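Galactose-binding lectin (PDB 2PEL) binds carbohydrates as a homotetrameric legume lectin specific for D-galactose, with calcium and manganese held in each subunit. Local coordinates at residues A[17-22]-A[47-52]. Residues are numbered along the deposited sequence; the frame is centred on the assembly and turned at random.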
loop_
_atom_site.group_PDB
_atom_site.type_symbol
_atom_site.label_atom_id
_atom_site.label_comp_id
_atom_site.label_asym_id
_atom_site.label_seq_id
_atom_site.Cartn_x
_atom_site.Cartn_y
_atom_site.Cartn_z
ATOM N N ALA A 17 3.939 -10.900 -14.706
ATOM C CA ALA A 17 4.272 -11.304 -13.328
ATOM C C ALA A 17 3.865 -12.705 -12.919
ATOM O O ALA A 17 4.220 -13.153 -11.816
ATOM C CB ALA A 17 3.688 -10.288 -12.336
ATOM N N ILE A 18 3.128 -13.410 -13.746
ATOM C CA ILE A 18 2.659 -14.759 -13.517
ATOM C C ILE A 18 3.139 -15.774 -14.568
ATOM O O ILE A 18 2.885 -15.543 -15.744
ATOM C CB ILE A 18 1.090 -14.845 -13.648
ATOM C CG1 ILE A 18 0.415 -13.835 -12.717
ATOM C CG2 ILE A 18 0.595 -16.300 -13.398
ATOM C CD1 ILE A 18 -1.090 -13.617 -13.121
ATOM N N ASN A 19 3.693 -16.853 -14.095
ATOM C CA ASN A 19 4.196 -17.983 -14.828
ATOM C C ASN A 19 3.160 -19.120 -14.687
ATOM O O ASN A 19 2.810 -19.409 -13.535
ATOM C CB ASN A 19 5.471 -18.541 -14.212
ATOM C CG ASN A 19 6.780 -17.810 -14.317
ATOM O OD1 ASN A 19 7.718 -18.205 -13.571
ATOM N ND2 ASN A 19 6.932 -16.785 -15.159
ATOM N N PHE A 20 2.764 -19.727 -15.770
ATOM C CA PHE A 20 1.813 -20.870 -15.758
ATOM C C PHE A 20 2.602 -22.126 -16.109
ATOM O O PHE A 20 3.501 -22.091 -16.963
ATOM C CB PHE A 20 0.604 -20.627 -16.648
ATOM C CG PHE A 20 -0.204 -19.413 -16.268
ATOM C CD1 PHE A 20 -1.132 -19.467 -15.244
ATOM C CD2 PHE A 20 -0.026 -18.204 -16.952
ATOM C CE1 PHE A 20 -1.888 -18.358 -14.894
ATOM C CE2 PHE A 20 -0.770 -17.079 -16.618
ATOM C CZ PHE A 20 -1.700 -17.160 -15.585
ATOM N N GLN A 21 2.313 -23.217 -15.447
ATOM C CA GLN A 21 2.999 -24.498 -15.708
ATOM C C GLN A 21 1.869 -25.539 -15.752
ATOM O O GLN A 21 1.033 -25.519 -14.833
ATOM C CB GLN A 21 4.078 -24.843 -14.704
ATOM C CG GLN A 21 5.060 -23.722 -14.420
ATOM C CD GLN A 21 6.207 -24.175 -13.543
ATOM O OE1 GLN A 21 5.944 -24.904 -12.570
ATOM N NE2 GLN A 21 7.460 -23.820 -13.817
ATOM N N GLY A 22 1.849 -26.357 -16.800
ATOM C CA GLY A 22 0.804 -27.384 -16.928
ATOM C C GLY A 22 -0.589 -26.971 -17.379
ATOM O O GLY A 22 -0.737 -26.067 -18.229
ATOM N N LEU A 47 2.879 -19.447 -10.635
ATOM C CA LEU A 47 3.956 -18.916 -9.779
ATOM C C LEU A 47 4.140 -17.407 -9.935
ATOM O O LEU A 47 3.871 -16.898 -11.030
ATOM C CB LEU A 47 5.307 -19.605 -10.082
ATOM C CG LEU A 47 5.493 -21.035 -9.566
ATOM C CD1 LEU A 47 5.121 -22.061 -10.615
ATOM C CD2 LEU A 47 6.955 -21.232 -9.192
ATOM N N TYR A 48 4.584 -16.804 -8.824
ATOM C CA TYR A 48 4.909 -15.365 -8.908
ATOM C C TYR A 48 6.211 -15.465 -9.753
ATOM O O TYR A 48 7.137 -16.190 -9.347
ATOM C CB TYR A 48 5.146 -14.701 -7.549
ATOM C CG TYR A 48 5.521 -13.251 -7.693
ATOM C CD1 TYR A 48 4.668 -12.406 -8.419
ATOM C CD2 TYR A 48 6.692 -12.707 -7.153
ATOM C CE1 TYR A 48 4.939 -11.045 -8.618
ATOM C CE2 TYR A 48 6.981 -11.349 -7.337
ATOM C CZ TYR A 48 6.118 -10.544 -8.059
ATOM O OH TYR A 48 6.426 -9.214 -8.197
ATOM N N ALA A 49 6.250 -14.801 -10.877
ATOM C CA ALA A 49 7.353 -14.838 -11.829
ATOM C C ALA A 49 8.723 -14.386 -11.363
ATOM O O ALA A 49 9.715 -14.828 -11.963
ATOM C CB ALA A 49 6.979 -14.044 -13.097
ATOM N N MET A 50 8.794 -13.531 -10.386
ATOM C CA MET A 50 10.090 -13.020 -9.875
ATOM C C MET A 50 10.597 -13.904 -8.740
ATOM O O MET A 50 9.826 -14.324 -7.849
ATOM C CB MET A 50 9.862 -11.555 -9.502
ATOM C CG MET A 50 11.107 -10.767 -9.222
ATOM S SD MET A 50 10.729 -9.082 -8.579
ATOM C CE MET A 50 10.858 -9.493 -6.797
ATOM N N PRO A 51 11.879 -14.250 -8.799
ATOM C CA PRO A 51 12.523 -15.046 -7.735
ATOM C C PRO A 51 12.523 -14.085 -6.532
ATOM O O PRO A 51 12.764 -12.887 -6.812
ATOM C CB PRO A 51 13.990 -15.192 -8.124
ATOM C CG PRO A 51 14.127 -14.593 -9.486
ATOM C CD PRO A 51 12.847 -13.852 -9.834
ATOM N N VAL A 52 12.271 -14.561 -5.341
ATOM C CA VAL A 52 12.282 -13.682 -4.166
ATOM C C VAL A 52 13.492 -14.151 -3.348
ATOM O O VAL A 52 13.689 -15.363 -3.138
ATOM C CB VAL A 52 10.959 -13.702 -3.385
ATOM C CG1 VAL A 52 11.014 -12.824 -2.127
ATOM C CG2 VAL A 52 9.726 -13.344 -4.215
#
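N19 and L47 face each other as an antiparallel hydrogen-bonded pair, and their backbones define the tight part of this contact. N19 N donates to L47 O over 3.1 Å, nearly straight at 176°, while L47 N returns a bond to N19 O of 2.9 Å; both donors lie in the acceptor's carbonyl plane. At I18 and Y48, the non-hydrogen-bonded pair, I18 CA comes 3.5 Å from L47 O in a CA-H...O contact. A third bond, A49 N to A17 O at 2.8 Å, differs: the donor stands 43° out of the carbonyl plane. The Y48 ring, CG anti to the backbone N (chi1 178°), brings CE1 to 4.0 Å from A17 CB; it also stacks with F6, and M50 of the second subunit packs on both A17 and Y48. Strand 18-22 is outermost, within the chain, in the seven-stranded antiparallel sheet of the legume lectin jelly-roll sandwich, with 43-53 beside it. On the face away from I18 and Y48, L47 is buried, and the partly exposed N19 and Q21 border it more loosely. The N19 amide lies over A49, ND2 3.4 Å from its CB, while OD1 accepts from K203. Q21, extended beyond CG, crosses L47 at a slant with OE1 3.5 Å from CD1; its amide is fixed by R45 at OE1 and T94 O at NE2.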